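Local atomic coordinates of probable 2-dehydropantoate 2-reductase (Bacillus subtilis, PDB entry 3EGO), a protein that probably catalyses the NADPH-dependent reduction of 2-dehydropantoate to (R)-pantoate, a step in pantothenate biosynthesis. Residues A[46-51]-A[131-136]. Numbering follows the deposited sequence.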
ATOM      1  N   ARG A  46     -13.531 -33.060 -13.101  1.00 24.47           N
ATOM      2  CA  ARG A  46     -13.483 -33.768 -11.840  1.00 25.45           C
ATOM      3  C   ARG A  46     -13.865 -32.804 -10.754  1.00 27.47           C
ATOM      4  O   ARG A  46     -13.403 -31.679 -10.736  1.00 26.92           O
ATOM      5  CB  ARG A  46     -12.072 -34.266 -11.554  1.00 26.36           C
ATOM      6  CG  ARG A  46     -11.500 -35.152 -12.644  1.00 35.41           C
ATOM      7  CD  ARG A  46     -12.301 -36.451 -12.797  1.00 45.63           C
ATOM      8  NE  ARG A  46     -11.919 -37.226 -13.981  1.00 48.08           N
ATOM      9  CZ  ARG A  46     -10.928 -38.118 -14.011  1.00 47.07           C
ATOM     10  NH1 ARG A  46     -10.660 -38.769 -15.134  1.00 44.05           N
ATOM     11  NH2 ARG A  46     -10.205 -38.365 -12.920  1.00 43.82           N
ATOM     12  N   LEU A  47     -14.697 -33.249  -9.835  1.00 25.73           N
ATOM     13  CA  LEU A  47     -14.988 -32.400  -8.698  1.00 26.50           C
ATOM     14  C   LEU A  47     -14.612 -33.163  -7.465  1.00 26.06           C
ATOM     15  O   LEU A  47     -14.987 -34.343  -7.325  1.00 27.61           O
ATOM     16  CB  LEU A  47     -16.474 -32.046  -8.666  1.00 27.22           C
ATOM     17  CG  LEU A  47     -16.825 -31.218  -7.424  1.00 28.72           C
ATOM     18  CD1 LEU A  47     -17.537 -29.914  -7.836  1.00 23.29           C
ATOM     19  CD2 LEU A  47     -17.676 -32.072  -6.550  1.00 24.18           C
ATOM     20  N   TYR A  48     -13.869 -32.499  -6.580  1.00 25.70           N
ATOM     21  CA  TYR A  48     -13.446 -33.061  -5.297  1.00 27.39           C
ATOM     22  C   TYR A  48     -14.320 -32.462  -4.200  1.00 30.10           C
ATOM     23  O   TYR A  48     -14.578 -31.238  -4.164  1.00 27.53           O
ATOM     24  CB  TYR A  48     -11.981 -32.715  -5.018  1.00 27.44           C
ATOM     25  CG  TYR A  48     -10.950 -33.231  -6.013  1.00 32.50           C
ATOM     26  CD1 TYR A  48     -10.065 -34.244  -5.664  1.00 34.10           C
ATOM     27  CD2 TYR A  48     -10.844 -32.679  -7.293  1.00 38.82           C
ATOM     28  CE1 TYR A  48      -9.097 -34.708  -6.589  1.00 40.11           C
ATOM     29  CE2 TYR A  48      -9.919 -33.127  -8.202  1.00 39.74           C
ATOM     30  CZ  TYR A  48      -9.040 -34.140  -7.854  1.00 39.12           C
ATOM     31  OH  TYR A  48      -8.110 -34.573  -8.773  1.00 42.98           O
ATOM     32  N   LYS A  49     -14.821 -33.303  -3.311  1.00 25.26           N
ATOM     33  CA  LYS A  49     -15.645 -32.788  -2.269  1.00 28.70           C
ATOM     34  C   LYS A  49     -15.410 -33.660  -1.084  1.00 27.95           C
ATOM     35  O   LYS A  49     -15.940 -34.780  -1.019  1.00 28.35           O
ATOM     36  CB  LYS A  49     -17.109 -32.785  -2.644  1.00 28.38           C
ATOM     37  CG  LYS A  49     -17.953 -32.033  -1.676  1.00 28.22           C
ATOM     38  CD  LYS A  49     -19.312 -31.805  -2.271  1.00 27.46           C
ATOM     39  CE  LYS A  49     -19.950 -33.143  -2.731  1.00 38.02           C
ATOM     40  NZ  LYS A  49     -20.947 -32.958  -3.877  1.00 35.18           N
ATOM     41  N   GLY A  50     -14.599 -33.117  -0.183  1.00 27.92           N
ATOM     42  CA  GLY A  50     -14.272 -33.709   1.112  1.00 32.23           C
ATOM     43  C   GLY A  50     -14.019 -35.201   1.115  1.00 36.32           C
ATOM     44  O   GLY A  50     -14.615 -35.941   1.919  1.00 42.42           O
ATOM     45  N   GLY A  51     -13.111 -35.666   0.266  1.00 34.60           N
ATOM     46  CA  GLY A  51     -12.807 -37.119   0.274  1.00 32.57           C
ATOM     47  C   GLY A  51     -13.450 -37.916  -0.854  1.00 30.07           C
ATOM     48  O   GLY A  51     -13.015 -39.033  -1.179  1.00 28.53           O
ATOM     49  N   ASP A 131      -6.722 -27.604 -15.088  1.00 26.89           N
ATOM     50  CA  ASP A 131      -7.648 -27.275 -16.191  1.00 29.37           C
ATOM     51  C   ASP A 131      -8.989 -28.031 -16.150  1.00 26.41           C
ATOM     52  O   ASP A 131      -9.974 -27.569 -16.692  1.00 28.71           O
ATOM     53  CB  ASP A 131      -6.988 -27.511 -17.573  1.00 31.35           C
ATOM     54  CG  ASP A 131      -6.262 -26.239 -18.138  1.00 40.09           C
ATOM     55  OD1 ASP A 131      -6.466 -25.105 -17.652  1.00 37.20           O
ATOM     56  OD2 ASP A 131      -5.479 -26.382 -19.091  1.00 47.40           O
ATOM     57  N   THR A 132      -9.019 -29.226 -15.586  1.00 26.40           N
ATOM     58  CA  THR A 132     -10.257 -29.990 -15.558  1.00 26.77           C
ATOM     59  C   THR A 132     -10.819 -30.262 -14.143  1.00 26.61           C
ATOM     60  O   THR A 132     -11.863 -30.895 -13.985  1.00 31.07           O
ATOM     61  CB  THR A 132     -10.081 -31.374 -16.281  1.00 29.75           C
ATOM     62  OG1 THR A 132      -9.088 -32.123 -15.577  1.00 31.48           O
ATOM     63  CG2 THR A 132      -9.624 -31.193 -17.726  1.00 31.30           C
ATOM     64  N   ALA A 133     -10.164 -29.793 -13.098  1.00 26.41           N
ATOM     65  CA  ALA A 133     -10.553 -30.252 -11.777  1.00 21.25           C
ATOM     66  C   ALA A 133     -10.806 -29.092 -10.806  1.00 24.21           C
ATOM     67  O   ALA A 133     -10.085 -28.061 -10.855  1.00 22.22           O
ATOM     68  CB  ALA A 133      -9.477 -31.195 -11.207  1.00 24.37           C
ATOM     69  N   VAL A 134     -11.810 -29.270  -9.932  1.00 22.35           N
ATOM     70  CA  VAL A 134     -12.226 -28.231  -8.998  1.00 22.52           C
ATOM     71  C   VAL A 134     -12.560 -28.858  -7.648  1.00 21.68           C
ATOM     72  O   VAL A 134     -13.215 -29.915  -7.544  1.00 22.86           O
ATOM     73  CB  VAL A 134     -13.419 -27.350  -9.562  1.00 24.00           C
ATOM     74  CG1 VAL A 134     -14.711 -28.179  -9.683  1.00 22.63           C
ATOM     75  CG2 VAL A 134     -13.706 -26.108  -8.644  1.00 21.48           C
ATOM     76  N   ASP A 135     -12.162 -28.187  -6.585  1.00 19.20           N
ATOM     77  CA  ASP A 135     -12.443 -28.717  -5.266  1.00 20.68           C
ATOM     78  C   ASP A 135     -13.580 -27.889  -4.717  1.00 21.41           C
ATOM     79  O   ASP A 135     -13.457 -26.666  -4.661  1.00 19.92           O
ATOM     80  CB  ASP A 135     -11.193 -28.518  -4.438  1.00 21.48           C
ATOM     81  CG  ASP A 135     -11.282 -29.119  -3.041  1.00 30.55           C
ATOM     82  OD1 ASP A 135     -12.299 -29.720  -2.659  1.00 30.32           O
ATOM     83  OD2 ASP A 135     -10.281 -28.986  -2.315  1.00 32.59           O
ATOM     84  N   HIS A 136     -14.688 -28.527  -4.340  1.00 20.73           N
ATOM     85  CA  HIS A 136     -15.824 -27.810  -3.758  1.00 19.45           C
ATOM     86  C   HIS A 136     -15.530 -27.697  -2.252  1.00 23.19           C
ATOM     87  O   HIS A 136     -15.911 -28.607  -1.446  1.00 24.83           O
ATOM     88  CB  HIS A 136     -17.119 -28.608  -3.971  1.00 22.81           C
ATOM     89  CG  HIS A 136     -18.379 -27.827  -3.730  1.00 18.53           C
ATOM     90  ND1 HIS A 136     -19.634 -28.376  -3.895  1.00 22.77           N
ATOM     91  CD2 HIS A 136     -18.581 -26.534  -3.349  1.00 20.65           C
ATOM     92  CE1 HIS A 136     -20.554 -27.467  -3.629  1.00 22.35           C
ATOM     93  NE2 HIS A 136     -19.944 -26.337  -3.299  1.00 24.25           N
TER
HETATM   94  O   HOH W   1     -13.505 -30.382  -0.513  1.00 39.09           O
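Arg46 and Tyr48 each use both N and O to bond the segment 131-136, a parallel pairing in which the two strands run 23° apart. Arg46 N donates to Thr132 O, just ahead of strand 133-136, and Arg46 O receives Val134 N; Tyr48 N then donates to Val134 O at 2.8 Å, and His136 N to Tyr48 O at 2.7 Å. On one face of the sheet, Tyr48 has CG beside its backbone N (chi1 -61°), and the ring turns its CE2 edge to Ala133 CB, 3.6 Å away and near the ring plane, with Val134 O also at the edge. Asp135 shares this face, and its OD1 comes within 3.1 Å of Tyr48 O; as both are acceptors, this is proximity and not a bond. OD1 instead accepts a hydrogen bond from a water that also donates to His136 O and accepts from Gly50 N, bridging the strands where direct pairing ends. Leu47 and Val134 make the apolar part of the other face: Leu47 CD1 meets Val134 CG1 at 3.8 Å and approaches His136 CB. Val134 touches Leu15, and Leu47 and His136 touch Leu16, of helix 12-22. At the C-terminal end of strand 45-49, Lys49 runs alongside His136, CD lying 3.8 Å from ND1, and Lys49 NZ and His136 ND1 both hydrogen-bond to Tyr20 OH. The pairing joins strands 52-61 and 116-128 within the Rossmann-type domain's mixed sheet. Val134 lies near Ala126 and Ser12, probable NADP-binding residues. Hydrophobic packing and a shared tyrosine hydroxyl thus serve the helix side, water and carboxylate the other.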